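Local coordinates for protein putative rRNA methyltransferase (Sorangium cellulosum, PDB 4RWZ) that methylates 16S ribosomal RNA, probably at N1 of A1408 and with S-adenosylmethionine as methyl donor, and so confers resistance to aminoglycoside antibiotics, at residues A[3-7]-A[61-66]; A[50-56]-A[79-85]; A[95-101]-A[125-130]; A[134-140]-A[206-211]. All coordinates share one frame; numbering follows the deposited sequence.

Contact 1: residues A[3-7]-A[61-66]; sequences VQLGK and MREVSW
Ser65 OG sits against the backbone where the chain leaves strand 3-5, and Gly6 N donates to it across 2.9 Å, bent to 143° at the hydrogen. Ser65 CB rests 3.2 Å from Gln4 O. The hydroxyl lies between its own backbone N and carbonyl carbon (chi1 64°), which also lets OG donate to Met61 O, one turn back at the N-cap of the helix. Ser65 N reaches Met61 O too, from the opposite face of the carbonyl plane. Gly6, with positive phi, brings its CA to 3.3 Å from Arg62 O in a CA-H...O contact, while Trp66 CB lies 3.9 Å from Gly6 CA. Here the beta-hairpin of strands 2-5 and 8-11 lies against helix 62-68 of the Rossmann-like methyltransferase fold, the strand and helix segments running nearly perpendicular (81°). Toward the solvent-exposed end, the aliphatic parts of Lys7 and Arg62 run alongside each other, Lys7 CG 3.8 Å from Arg62 CD. Further out, Gln4 steadies the turn: its chain bends at chi2, and Gln4 NE2 donates to Gly6 O at 2.8 Å, with the acceptor close to the amide plane. The backbone of Gln4 is in turn bonded to Phe82 of strand 80-84.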
loop_
_atom_site.group_PDB
_atom_site.type_symbol
_atom_site.label_atom_id
_atom_site.label_comp_id
_atom_site.label_asym_id
_atom_site.label_seq_id
_atom_site.Cartn_x
_atom_site.Cartn_y
_atom_site.Cartn_z
ATOM N N VAL A 3 -13.287 5.438 -6.686
ATOM C CA VAL A 3 -12.361 6.565 -6.543
ATOM C C VAL A 3 -13.020 7.674 -5.717
ATOM O O VAL A 3 -14.203 8.001 -5.934
ATOM C CB VAL A 3 -11.959 7.087 -7.916
ATOM C CG1 VAL A 3 -11.169 8.412 -7.818
ATOM C CG2 VAL A 3 -11.080 6.013 -8.623
ATOM N N GLN A 4 -12.279 8.213 -4.745
ATOM C CA GLN A 4 -12.796 9.253 -3.886
ATOM C C GLN A 4 -12.472 10.586 -4.517
ATOM O O GLN A 4 -11.319 10.820 -4.881
ATOM C CB GLN A 4 -12.204 9.147 -2.470
ATOM C CG GLN A 4 -12.977 10.006 -1.429
ATOM C CD GLN A 4 -14.361 9.379 -1.100
ATOM O OE1 GLN A 4 -14.557 8.176 -1.230
ATOM N NE2 GLN A 4 -15.313 10.208 -0.716
ATOM N N LEU A 5 -13.474 11.460 -4.671
ATOM C CA LEU A 5 -13.237 12.816 -5.143
ATOM C C LEU A 5 -13.957 13.795 -4.220
ATOM O O LEU A 5 -15.147 14.097 -4.454
ATOM C CB LEU A 5 -13.781 13.020 -6.570
ATOM C CG LEU A 5 -13.150 12.249 -7.734
ATOM C CD1 LEU A 5 -13.902 12.565 -9.032
ATOM C CD2 LEU A 5 -11.646 12.513 -7.909
ATOM N N GLY A 6 -13.284 14.235 -3.164
ATOM C CA GLY A 6 -13.948 14.943 -2.100
ATOM C C GLY A 6 -15.012 14.033 -1.470
ATOM O O GLY A 6 -14.723 12.922 -1.073
ATOM N N LYS A 7 -16.238 14.525 -1.368
ATOM C CA LYS A 7 -17.332 13.731 -0.755
ATOM C C LYS A 7 -17.882 12.674 -1.723
ATOM O O LYS A 7 -18.509 11.700 -1.315
ATOM C CB LYS A 7 -18.467 14.660 -0.300
ATOM C CG LYS A 7 -18.084 15.528 0.941
ATOM C CD LYS A 7 -19.199 16.536 1.318
ATOM C CE LYS A 7 -18.659 17.515 2.400
ATOM N NZ LYS A 7 -19.776 18.486 2.831
ATOM N N MET A 61 -10.126 10.205 3.128
ATOM C CA MET A 61 -9.388 10.772 1.966
ATOM C C MET A 61 -10.168 11.936 1.336
ATOM O O MET A 61 -9.771 12.442 0.303
ATOM C CB MET A 61 -9.172 9.692 0.898
ATOM C CG MET A 61 -8.339 8.551 1.428
ATOM S SD MET A 61 -8.077 7.220 0.232
ATOM C CE MET A 61 -9.773 6.612 0.101
ATOM N N ARG A 62 -11.257 12.358 1.954
ATOM C CA ARG A 62 -12.112 13.402 1.347
ATOM C C ARG A 62 -11.278 14.645 1.042
ATOM O O ARG A 62 -11.313 15.199 -0.067
ATOM C CB ARG A 62 -13.238 13.789 2.295
ATOM C CG ARG A 62 -14.042 15.008 1.757
ATOM C CD ARG A 62 -14.859 15.707 2.857
ATOM N NE ARG A 62 -13.998 16.296 3.890
ATOM C CZ ARG A 62 -13.240 17.391 3.719
ATOM N NH1 ARG A 62 -13.186 18.042 2.546
ATOM N NH2 ARG A 62 -12.509 17.834 4.731
ATOM N N GLU A 63 -10.552 15.085 2.054
ATOM C CA GLU A 63 -9.850 16.363 1.941
ATOM C C GLU A 63 -8.749 16.359 0.899
ATOM O O GLU A 63 -8.621 17.270 0.014
ATOM C CB GLU A 63 -9.286 16.771 3.304
ATOM C CG GLU A 63 -8.377 18.005 3.176
ATOM C CD GLU A 63 -7.717 18.427 4.518
ATOM O OE1 GLU A 63 -8.144 17.975 5.603
ATOM O OE2 GLU A 63 -6.746 19.198 4.453
ATOM N N VAL A 64 -7.871 15.378 1.039
ATOM C CA VAL A 64 -6.758 15.281 0.106
ATOM C C VAL A 64 -7.212 15.007 -1.311
ATOM O O VAL A 64 -6.590 15.516 -2.248
ATOM C CB VAL A 64 -5.713 14.172 0.528
ATOM C CG1 VAL A 64 -6.299 12.780 0.351
ATOM C CG2 VAL A 64 -4.473 14.291 -0.335
ATOM N N SER A 65 -8.274 14.181 -1.477
ATOM C CA SER A 65 -8.695 13.844 -2.851
ATOM C C SER A 65 -9.355 15.089 -3.528
ATOM O O SER A 65 -9.184 15.287 -4.712
ATOM C CB SER A 65 -9.644 12.628 -2.899
ATOM O OG SER A 65 -10.864 12.873 -2.230
ATOM N N TRP A 66 -10.041 15.928 -2.763
ATOM C CA TRP A 66 -10.571 17.181 -3.272
ATOM C C TRP A 66 -9.428 18.091 -3.694
ATOM O O TRP A 66 -9.399 18.620 -4.808
ATOM C CB TRP A 66 -11.404 17.905 -2.213
ATOM C CG TRP A 66 -11.955 19.208 -2.737
ATOM C CD1 TRP A 66 -11.540 20.497 -2.435
ATOM C CD2 TRP A 66 -12.983 19.330 -3.714
ATOM N NE1 TRP A 66 -12.313 21.400 -3.147
ATOM C CE2 TRP A 66 -13.194 20.704 -3.942
ATOM C CE3 TRP A 66 -13.781 18.399 -4.394
ATOM C CZ2 TRP A 66 -14.186 21.176 -4.846
ATOM C CZ3 TRP A 66 -14.750 18.854 -5.290
ATOM C CH2 TRP A 66 -14.959 20.227 -5.493
#

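Contact 2: residues A[50-56]-A[79-85]; sequences YCIGVDP and NALFVVA
Tyr50 lies over the start of strand 80-84. From CB, its CG is carried anti to the backbone N (chi1 -163°), and this swings the ring across the neighbouring chain. Tyr50 CG is 4.1 Å from Asn79 O, which lies over one ring face; Tyr50 CD1 and CE1 pass Asn79 CA, CD1 at 3.8 Å. Farther along the ring, Tyr50 CE2 meets Leu81 CB at 3.9 Å, and at the tip Tyr50 OH comes to 3.6 Å from Leu81 CB, with both methyls of Leu81 close by. The hydroxyl donates to a water 2.8 Å from Tyr50 OH, which donates onward to Ala80 O. Beneath runs a parallel ladder of six backbone bonds, from Cys51 N to Asn79 O through Ala85 N to Asp55 O. On the Leu81 side of the sheet, Ile52 CG2 touches Val83 CG2 at 3.8 Å, and Val54 CG1 meets Ala85 CB at the same distance. Asp55, at the strand end, turns its carboxylate to Gly34 N, Ala57 N and Arg60. These two strands belong to a beta-alpha-beta unit with helix 62-68; helix 37-45 covers the Cys51 and Phe82 side, helix 14-21 packs on Tyr50 and Leu81, and strand 26-31 pairs with the far edge of strand 49-55.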
loop_
_atom_site.group_PDB
_atom_site.type_symbol
_atom_site.label_atom_id
_atom_site.label_comp_id
_atom_site.label_asym_id
_atom_site.label_seq_id
_atom_site.Cartn_x
_atom_site.Cartn_y
_atom_site.Cartn_z
ATOM N N TYR A 50 2.862 7.930 -11.020
ATOM C CA TYR A 50 1.445 7.981 -10.699
ATOM C C TYR A 50 1.274 7.380 -9.308
ATOM O O TYR A 50 1.591 6.219 -9.083
ATOM C CB TYR A 50 0.621 7.220 -11.762
ATOM C CG TYR A 50 -0.870 7.562 -11.725
ATOM C CD1 TYR A 50 -1.348 8.754 -12.267
ATOM C CD2 TYR A 50 -1.794 6.694 -11.132
ATOM C CE1 TYR A 50 -2.677 9.069 -12.233
ATOM C CE2 TYR A 50 -3.161 7.005 -11.093
ATOM C CZ TYR A 50 -3.593 8.208 -11.650
ATOM O OH TYR A 50 -4.941 8.573 -11.650
ATOM N N CYS A 51 0.750 8.159 -8.362
ATOM C CA CYS A 51 0.722 7.762 -6.936
ATOM C C CYS A 51 -0.699 7.504 -6.505
ATOM O O CYS A 51 -1.538 8.379 -6.672
ATOM C CB CYS A 51 1.286 8.862 -6.079
ATOM S SG CYS A 51 3.013 9.314 -6.579
ATOM N N ILE A 52 -0.966 6.310 -5.987
ATOM C CA ILE A 52 -2.331 5.897 -5.674
ATOM C C ILE A 52 -2.413 5.596 -4.207
ATOM O O ILE A 52 -1.667 4.758 -3.717
ATOM C CB ILE A 52 -2.728 4.624 -6.480
ATOM C CG1 ILE A 52 -2.542 4.889 -7.981
ATOM C CG2 ILE A 52 -4.164 4.229 -6.121
ATOM C CD1 ILE A 52 -2.899 3.623 -8.885
ATOM N N GLY A 53 -3.305 6.273 -3.474
ATOM C CA GLY A 53 -3.495 5.932 -2.067
ATOM C C GLY A 53 -4.789 5.126 -1.953
ATOM O O GLY A 53 -5.785 5.443 -2.624
ATOM N N VAL A 54 -4.768 4.077 -1.123
ATOM C CA VAL A 54 -5.946 3.184 -0.942
ATOM C C VAL A 54 -6.316 3.173 0.516
ATOM O O VAL A 54 -5.429 3.058 1.350
ATOM C CB VAL A 54 -5.563 1.722 -1.347
ATOM C CG1 VAL A 54 -6.796 0.769 -1.299
ATOM C CG2 VAL A 54 -5.007 1.695 -2.743
ATOM N N ASP A 55 -7.614 3.258 0.867
ATOM C CA ASP A 55 -7.980 3.155 2.261
ATOM C C ASP A 55 -9.435 2.655 2.305
ATOM O O ASP A 55 -10.174 2.931 1.392
ATOM C CB ASP A 55 -7.930 4.546 2.933
ATOM C CG ASP A 55 -8.006 4.462 4.452
ATOM O OD1 ASP A 55 -9.143 4.442 5.041
ATOM O OD2 ASP A 55 -6.944 4.394 5.096
ATOM N N PRO A 56 -9.788 1.890 3.332
ATOM C CA PRO A 56 -11.145 1.342 3.387
ATOM C C PRO A 56 -12.227 2.378 3.635
ATOM O O PRO A 56 -13.408 2.018 3.421
ATOM C CB PRO A 56 -11.088 0.341 4.563
ATOM C CG PRO A 56 -9.911 0.629 5.306
ATOM C CD PRO A 56 -8.908 1.292 4.364
ATOM N N ASN A 79 -1.178 13.504 -10.897
ATOM C CA ASN A 79 -0.629 12.173 -10.757
ATOM C C ASN A 79 -0.940 11.535 -9.402
ATOM O O ASN A 79 -0.243 10.613 -8.985
ATOM C CB ASN A 79 0.873 12.165 -10.982
ATOM C CG ASN A 79 1.609 13.115 -10.046
ATOM O OD1 ASN A 79 1.060 14.174 -9.650
ATOM N ND2 ASN A 79 2.877 12.772 -9.726
ATOM N N ALA A 80 -1.947 12.068 -8.712
ATOM C CA ALA A 80 -2.395 11.420 -7.482
ATOM C C ALA A 80 -3.811 10.914 -7.667
ATOM O O ALA A 80 -4.641 11.554 -8.320
ATOM C CB ALA A 80 -2.353 12.392 -6.302
ATOM N N LEU A 81 -4.085 9.770 -7.055
ATOM C CA LEU A 81 -5.417 9.176 -7.104
ATOM C C LEU A 81 -5.716 8.534 -5.756
ATOM O O LEU A 81 -4.814 7.933 -5.148
ATOM C CB LEU A 81 -5.479 8.066 -8.171
ATOM C CG LEU A 81 -6.883 7.484 -8.443
ATOM C CD1 LEU A 81 -7.750 8.573 -9.083
ATOM C CD2 LEU A 81 -6.693 6.261 -9.365
ATOM N N PHE A 82 -6.981 8.622 -5.314
ATOM C CA PHE A 82 -7.413 8.012 -4.029
ATOM C C PHE A 82 -8.542 7.021 -4.233
ATOM O O PHE A 82 -9.535 7.368 -4.844
ATOM C CB PHE A 82 -7.800 9.130 -3.049
ATOM C CG PHE A 82 -6.582 9.973 -2.758
ATOM C CD1 PHE A 82 -5.652 9.551 -1.814
ATOM C CD2 PHE A 82 -6.328 11.089 -3.520
ATOM C CE1 PHE A 82 -4.469 10.271 -1.624
ATOM C CE2 PHE A 82 -5.140 11.820 -3.347
ATOM C CZ PHE A 82 -4.239 11.417 -2.362
ATOM N N VAL A 83 -8.348 5.800 -3.745
ATOM C CA VAL A 83 -9.184 4.641 -4.052
ATOM C C VAL A 83 -9.731 4.039 -2.765
ATOM O O VAL A 83 -9.010 3.898 -1.782
ATOM C CB VAL A 83 -8.327 3.584 -4.801
ATOM C CG1 VAL A 83 -9.059 2.219 -4.933
ATOM C CG2 VAL A 83 -7.960 4.181 -6.189
ATOM N N VAL A 84 -11.011 3.710 -2.755
ATOM C CA VAL A 84 -11.595 3.148 -1.559
ATOM C C VAL A 84 -11.627 1.611 -1.652
ATOM O O VAL A 84 -12.367 1.031 -2.482
ATOM C CB VAL A 84 -13.080 3.657 -1.369
ATOM C CG1 VAL A 84 -13.615 3.133 -0.087
ATOM C CG2 VAL A 84 -13.085 5.197 -1.374
ATOM N N ALA A 85 -10.851 0.953 -0.795
ATOM C CA ALA A 85 -10.800 -0.523 -0.785
ATOM C C ALA A 85 -10.128 -1.011 0.499
ATOM O O ALA A 85 -9.323 -0.315 1.111
ATOM C CB ALA A 85 -10.047 -1.060 -2.006
HETATM O O HOH W 1 -5.381 11.249 -11.181
#

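Contact 3: residues A[95-101]-A[125-130]; sequences AGLAHTL and LRRLVR
The guanidinium of Arg130 lies flat on the His99 imidazole, centres 3.8 Å apart and planes only 13° from parallel. His99 CE1 sits over the middle of one guanidinium face, 3.2 Å from Arg130 CZ, while Gly96 O lies over the opposite face. At the edge, in plane, is Leu97 O, held side-on by two nitrogens: Arg130 NH2 donates to Leu97 O at 2.7 Å and Arg130 NE at 3.1 Å, both approaching from the same face of that carbonyl. The NE bond is the more bent (135° at the hydrogen), and NE stands well above the carbonyl plane. Relative to the imidazole, NE is offset toward the rim, and CD adds a CH-pi contact over the same face. The chain reaches this position because CG stands between the backbone N and carbonyl carbon (chi1 76°) and the arm bends again at chi3, folding NE and CZ back over residues 97-99. The far side of the contact is apolar: Leu101 CD2 meets Val129 CG2 at 3.6 Å, the two side chains crossing at about a right angle, and also touches Leu125 CB. Between them the backbones pair as a short parallel bridge, Ala98 N to Leu128 O and Arg130 N to Ala98 O, with Gly96 N bonded to Arg127 O at 2.8 Å. The contact thereby joins the end of helix 119-127 and short strand 129-130 to the start of central strand 98-104 of the Rossmann-like sheet. His99 ND1 is also hydrogen-bonded to Val27 N, which, with the stacked guanidinium, helps to fix the ring's rotation. As a backbone amide Val27 N is the donor, so ND1 accepts, and the stacked cation would probably disfavour protonation of His99.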
loop_
_atom_site.group_PDB
_atom_site.type_symbol
_atom_site.label_atom_id
_atom_site.label_comp_id
_atom_site.label_asym_id
_atom_site.label_seq_id
_atom_site.Cartn_x
_atom_site.Cartn_y
_atom_site.Cartn_z
ATOM N N ALA A 95 -4.284 -4.561 -10.244
ATOM C CA ALA A 95 -3.394 -5.729 -10.328
ATOM C C ALA A 95 -2.177 -5.538 -11.182
ATOM O O ALA A 95 -2.281 -5.033 -12.296
ATOM C CB ALA A 95 -4.187 -6.987 -10.804
ATOM N N GLY A 96 -1.011 -5.941 -10.649
ATOM C CA GLY A 96 0.227 -5.917 -11.391
ATOM C C GLY A 96 0.749 -4.536 -11.741
ATOM O O GLY A 96 1.651 -4.444 -12.549
ATOM N N LEU A 97 0.240 -3.467 -11.129
ATOM C CA LEU A 97 0.685 -2.133 -11.536
ATOM C C LEU A 97 1.879 -1.539 -10.795
ATOM O O LEU A 97 2.614 -0.734 -11.389
ATOM C CB LEU A 97 -0.449 -1.100 -11.409
ATOM C CG LEU A 97 -1.667 -1.210 -12.314
ATOM C CD1 LEU A 97 -2.547 0.024 -12.007
ATOM C CD2 LEU A 97 -1.283 -1.275 -13.781
ATOM N N ALA A 98 2.060 -1.856 -9.505
ATOM C CA ALA A 98 2.963 -1.008 -8.681
ATOM C C ALA A 98 4.423 -1.325 -8.905
ATOM O O ALA A 98 4.811 -2.483 -8.845
ATOM C CB ALA A 98 2.635 -1.120 -7.149
ATOM N N HIS A 99 5.233 -0.294 -9.161
ATOM C CA HIS A 99 6.693 -0.431 -9.038
ATOM C C HIS A 99 7.072 -0.404 -7.571
ATOM O O HIS A 99 8.044 -1.039 -7.175
ATOM C CB HIS A 99 7.420 0.738 -9.720
ATOM C CG HIS A 99 7.283 0.734 -11.197
ATOM N ND1 HIS A 99 6.175 1.233 -11.846
ATOM C CD2 HIS A 99 8.121 0.279 -12.164
ATOM C CE1 HIS A 99 6.339 1.093 -13.150
ATOM N NE2 HIS A 99 7.502 0.507 -13.365
ATOM N N THR A 100 6.279 0.323 -6.767
ATOM C CA THR A 100 6.495 0.427 -5.314
ATOM C C THR A 100 5.167 0.347 -4.587
ATOM O O THR A 100 4.236 1.101 -4.934
ATOM C CB THR A 100 7.150 1.788 -4.956
ATOM O OG1 THR A 100 8.302 1.989 -5.800
ATOM C CG2 THR A 100 7.553 1.814 -3.474
ATOM N N LEU A 101 5.069 -0.531 -3.577
ATOM C CA LEU A 101 3.851 -0.627 -2.763
ATOM C C LEU A 101 4.276 -0.317 -1.343
ATOM O O LEU A 101 5.112 -1.024 -0.791
ATOM C CB LEU A 101 3.323 -2.055 -2.802
ATOM C CG LEU A 101 2.141 -2.413 -1.889
ATOM C CD1 LEU A 101 0.997 -1.667 -2.351
ATOM C CD2 LEU A 101 1.932 -3.966 -2.065
ATOM N N LEU A 125 -1.341 -8.555 -1.383
ATOM C CA LEU A 125 -0.382 -7.442 -1.651
ATOM C C LEU A 125 0.486 -7.742 -2.877
ATOM O O LEU A 125 0.722 -6.866 -3.726
ATOM C CB LEU A 125 0.468 -7.211 -0.408
ATOM C CG LEU A 125 -0.353 -6.733 0.825
ATOM C CD1 LEU A 125 0.620 -6.725 2.004
ATOM C CD2 LEU A 125 -0.859 -5.319 0.596
ATOM N N ARG A 126 0.945 -8.974 -2.995
ATOM C CA ARG A 126 1.773 -9.366 -4.138
ATOM C C ARG A 126 1.005 -9.182 -5.449
ATOM O O ARG A 126 1.570 -8.855 -6.488
ATOM C CB ARG A 126 2.236 -10.814 -3.991
ATOM C CG ARG A 126 2.953 -11.383 -5.242
ATOM C CD ARG A 126 4.288 -10.612 -5.519
ATOM N NE ARG A 126 4.993 -11.207 -6.667
ATOM C CZ ARG A 126 4.689 -10.907 -7.931
ATOM N NH1 ARG A 126 3.687 -10.070 -8.188
ATOM N NH2 ARG A 126 5.359 -11.432 -8.934
ATOM N N ARG A 127 -0.308 -9.365 -5.402
ATOM C CA ARG A 127 -1.119 -9.172 -6.605
ATOM C C ARG A 127 -1.012 -7.761 -7.167
ATOM O O ARG A 127 -1.127 -7.564 -8.408
ATOM C CB ARG A 127 -2.586 -9.532 -6.286
ATOM C CG ARG A 127 -3.618 -9.339 -7.364
ATOM C CD ARG A 127 -4.952 -9.794 -6.690
ATOM N NE ARG A 127 -6.175 -9.666 -7.464
ATOM C CZ ARG A 127 -7.117 -8.763 -7.213
ATOM N NH1 ARG A 127 -6.961 -7.891 -6.223
ATOM N NH2 ARG A 127 -8.218 -8.729 -7.952
ATOM N N LEU A 128 -0.734 -6.779 -6.301
ATOM C CA LEU A 128 -0.688 -5.392 -6.763
ATOM C C LEU A 128 0.648 -4.954 -7.375
ATOM O O LEU A 128 0.739 -3.865 -7.945
ATOM C CB LEU A 128 -0.960 -4.381 -5.618
ATOM C CG LEU A 128 -2.362 -4.408 -5.014
ATOM C CD1 LEU A 128 -2.592 -3.218 -4.068
ATOM C CD2 LEU A 128 -3.347 -4.399 -6.109
ATOM N N VAL A 129 1.667 -5.772 -7.192
ATOM C CA VAL A 129 3.026 -5.377 -7.511
ATOM C C VAL A 129 3.486 -5.976 -8.829
ATOM O O VAL A 129 3.249 -7.138 -9.089
ATOM C CB VAL A 129 3.974 -5.832 -6.400
ATOM C CG1 VAL A 129 5.404 -5.277 -6.644
ATOM C CG2 VAL A 129 3.452 -5.285 -5.062
ATOM N N ARG A 130 4.164 -5.188 -9.646
ATOM C CA ARG A 130 4.667 -5.741 -10.915
ATOM C C ARG A 130 5.925 -6.537 -10.609
ATOM O O ARG A 130 6.601 -6.266 -9.595
ATOM C CB ARG A 130 4.891 -4.629 -11.957
ATOM C CG ARG A 130 6.089 -3.785 -11.773
ATOM C CD ARG A 130 6.172 -2.757 -12.913
ATOM N NE ARG A 130 4.997 -1.901 -12.917
ATOM C CZ ARG A 130 4.459 -1.382 -14.019
ATOM N NH1 ARG A 130 5.008 -1.671 -15.207
ATOM N NH2 ARG A 130 3.372 -0.588 -13.938
#

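Contact 4: residues A[134-140]-A[206-211]; sequences ELIALLN and TRLLTA
Strands 133-139 and 207-213 are antiparallel neighbours in the seven-stranded sheet of the methyltransferase fold, and Ile136, Leu138, Leu208 and Thr210 line one face of their pairing. Ile136 CG2 makes the closest apolar touch there, 3.7 Å from Leu208 CD1, the two side chains running alongside each other in the same direction. Leu138 slants across instead: Leu138 CD2 meets Leu208 CD1 at 4.1 Å, and Leu138 CD1 reaches Thr206 CG2 at 3.8 Å. Six backbone bonds, two in each of the pairs Leu135 with Ala211, Ala137 with Leu209 and Leu139 with Arg207, hold the strands in register. Strand 207-213 is the last in the chain yet inserts between 133-139 and 176-183, giving the strand order 3-2-1-4-5-7-6 of class I S-adenosylmethionine-dependent methyltransferases. On the other face Leu139 CD1 comes to 4.3 Å from Leu209 CD2, and helix 108-115 covers Leu139. Beyond the last backbone pair, Asn140 extends the ladder through its side chain. With CG anti to the backbone N (chi1 180°), Asn140 ND2 donates to Thr206 OG1 at 2.7 Å, nearly straight at 169°, and the hydroxyl lies in the amide plane. The other end of this amide, OD1, is taken up by Ser142 OG. Toward the opposite end of the pairing, Thr210 OG1 is hydrogen-bonded to Thr180 N of strand 176-183, and Thr210 CB packs 3.5 Å from Leu135 O.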
loop_
_atom_site.group_PDB
_atom_site.type_symbol
_atom_site.label_atom_id
_atom_site.label_comp_id
_atom_site.label_asym_id
_atom_site.label_seq_id
_atom_site.Cartn_x
_atom_site.Cartn_y
_atom_site.Cartn_z
ATOM N N GLU A 134 8.729 -3.437 -5.629
ATOM C CA GLU A 134 9.192 -3.501 -4.244
ATOM C C GLU A 134 8.052 -3.231 -3.262
ATOM O O GLU A 134 7.330 -2.279 -3.466
ATOM C CB GLU A 134 10.231 -2.387 -4.070
ATOM C CG GLU A 134 11.096 -2.510 -2.868
ATOM C CD GLU A 134 12.105 -1.343 -2.752
ATOM O OE1 GLU A 134 12.005 -0.328 -3.508
ATOM O OE2 GLU A 134 13.017 -1.480 -1.918
ATOM N N LEU A 135 7.922 -4.061 -2.221
ATOM C CA LEU A 135 7.069 -3.773 -1.081
ATOM C C LEU A 135 7.945 -3.114 -0.016
ATOM O O LEU A 135 9.016 -3.583 0.270
ATOM C CB LEU A 135 6.499 -5.094 -0.537
ATOM C CG LEU A 135 5.834 -5.125 0.838
ATOM C CD1 LEU A 135 4.614 -4.333 0.704
ATOM C CD2 LEU A 135 5.409 -6.560 1.180
ATOM N N ILE A 136 7.495 -1.979 0.533
ATOM C CA ILE A 136 8.238 -1.297 1.605
ATOM C C ILE A 136 7.272 -1.095 2.803
ATOM O O ILE A 136 6.228 -0.465 2.657
ATOM C CB ILE A 136 8.648 0.088 1.147
ATOM C CG1 ILE A 136 9.513 -0.038 -0.124
ATOM C CG2 ILE A 136 9.477 0.793 2.265
ATOM C CD1 ILE A 136 10.061 1.347 -0.673
ATOM N N ALA A 137 7.612 -1.638 3.954
ATOM C CA ALA A 137 6.729 -1.528 5.114
ATOM C C ALA A 137 7.492 -0.849 6.261
ATOM O O ALA A 137 8.646 -1.227 6.577
ATOM C CB ALA A 137 6.207 -2.910 5.533
ATOM N N LEU A 138 6.837 0.128 6.889
ATOM C CA LEU A 138 7.377 0.775 8.095
ATOM C C LEU A 138 6.517 0.298 9.249
ATOM O O LEU A 138 5.327 0.639 9.317
ATOM C CB LEU A 138 7.280 2.289 8.034
ATOM C CG LEU A 138 8.457 2.979 7.342
ATOM C CD1 LEU A 138 9.765 2.768 8.107
ATOM C CD2 LEU A 138 8.602 2.457 5.938
ATOM N N LEU A 139 7.116 -0.455 10.162
ATOM C CA LEU A 139 6.344 -1.242 11.130
ATOM C C LEU A 139 6.596 -0.699 12.536
ATOM O O LEU A 139 7.746 -0.573 12.948
ATOM C CB LEU A 139 6.739 -2.727 11.074
ATOM C CG LEU A 139 6.611 -3.446 9.716
ATOM C CD1 LEU A 139 7.004 -4.916 9.847
ATOM C CD2 LEU A 139 5.218 -3.266 9.161
ATOM N N ASN A 140 5.540 -0.445 13.299
ATOM C CA ASN A 140 5.726 0.152 14.605
ATOM C C ASN A 140 4.559 -0.368 15.434
ATOM O O ASN A 140 3.415 -0.392 14.955
ATOM C CB ASN A 140 5.694 1.674 14.439
ATOM C CG ASN A 140 5.868 2.418 15.739
ATOM O OD1 ASN A 140 5.009 2.366 16.606
ATOM N ND2 ASN A 140 7.007 3.091 15.888
ATOM N N THR A 206 10.930 1.546 15.289
ATOM C CA THR A 206 10.268 1.361 13.975
ATOM C C THR A 206 11.149 0.443 13.136
ATOM O O THR A 206 12.376 0.553 13.159
ATOM C CB THR A 206 9.996 2.724 13.275
ATOM O OG1 THR A 206 8.973 3.412 13.998
ATOM C CG2 THR A 206 9.471 2.534 11.857
ATOM N N ARG A 207 10.543 -0.523 12.459
ATOM C CA ARG A 207 11.307 -1.463 11.651
ATOM C C ARG A 207 10.988 -1.209 10.178
ATOM O O ARG A 207 9.843 -0.912 9.811
ATOM C CB ARG A 207 10.979 -2.915 12.046
ATOM C CG ARG A 207 11.256 -3.998 10.955
ATOM C CD ARG A 207 12.430 -4.986 11.230
ATOM N NE ARG A 207 12.724 -5.227 12.652
ATOM C CZ ARG A 207 13.912 -5.627 13.119
ATOM N NH1 ARG A 207 14.911 -5.866 12.275
ATOM N NH2 ARG A 207 14.106 -5.811 14.422
ATOM N N LEU A 208 12.008 -1.311 9.341
ATOM C CA LEU A 208 11.826 -1.228 7.891
ATOM C C LEU A 208 11.964 -2.612 7.308
ATOM O O LEU A 208 12.932 -3.312 7.590
ATOM C CB LEU A 208 12.899 -0.322 7.303
ATOM C CG LEU A 208 13.073 -0.363 5.789
ATOM C CD1 LEU A 208 11.871 0.231 5.050
ATOM C CD2 LEU A 208 14.413 0.381 5.413
ATOM N N LEU A 209 10.952 -3.065 6.570
ATOM C CA LEU A 209 11.037 -4.384 5.978
ATOM C C LEU A 209 10.743 -4.182 4.506
ATOM O O LEU A 209 9.753 -3.544 4.180
ATOM C CB LEU A 209 9.974 -5.301 6.601
ATOM C CG LEU A 209 9.850 -6.737 6.088
ATOM C CD1 LEU A 209 11.135 -7.477 6.420
ATOM C CD2 LEU A 209 8.633 -7.375 6.787
ATOM N N THR A 210 11.577 -4.684 3.610
ATOM C CA THR A 210 11.289 -4.484 2.189
ATOM C C THR A 210 11.409 -5.837 1.504
ATOM O O THR A 210 12.081 -6.741 1.988
ATOM C CB THR A 210 12.259 -3.476 1.465
ATOM O OG1 THR A 210 13.555 -4.070 1.343
ATOM C CG2 THR A 210 12.340 -2.121 2.200
ATOM N N ALA A 211 10.689 -6.019 0.405
ATOM C CA ALA A 211 10.831 -7.250 -0.338
ATOM C C ALA A 211 10.593 -6.997 -1.813
ATOM O O ALA A 211 9.901 -6.040 -2.194
ATOM C CB ALA A 211 9.833 -8.321 0.193
#

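Contacts 2, 3 and 4 all reach one mixed sheet, whereas contact 1 lies outside it, where the hairpin strand 2-5 meets helix 62-68. Contacts 1 and 2 alternate along the chain and touch, centres about 10 Å apart, because helix 62-68 connects the two strands paired in contact 2. Contact 3 follows, its centre about 13 Å from that of contact 2, and contact 4 comes last; these two touch where strands 98-104 and 133-139 run side by side, Leu101 N lying 2.9 Å from Glu134 O. Contacts 1 and 4, about 27 Å apart between centres, lie on opposite sides of the chain's centre. Together they sample the fold from its hairpin-covered edge to the antiparallel strand 207-213 that completes the methyltransferase strand order.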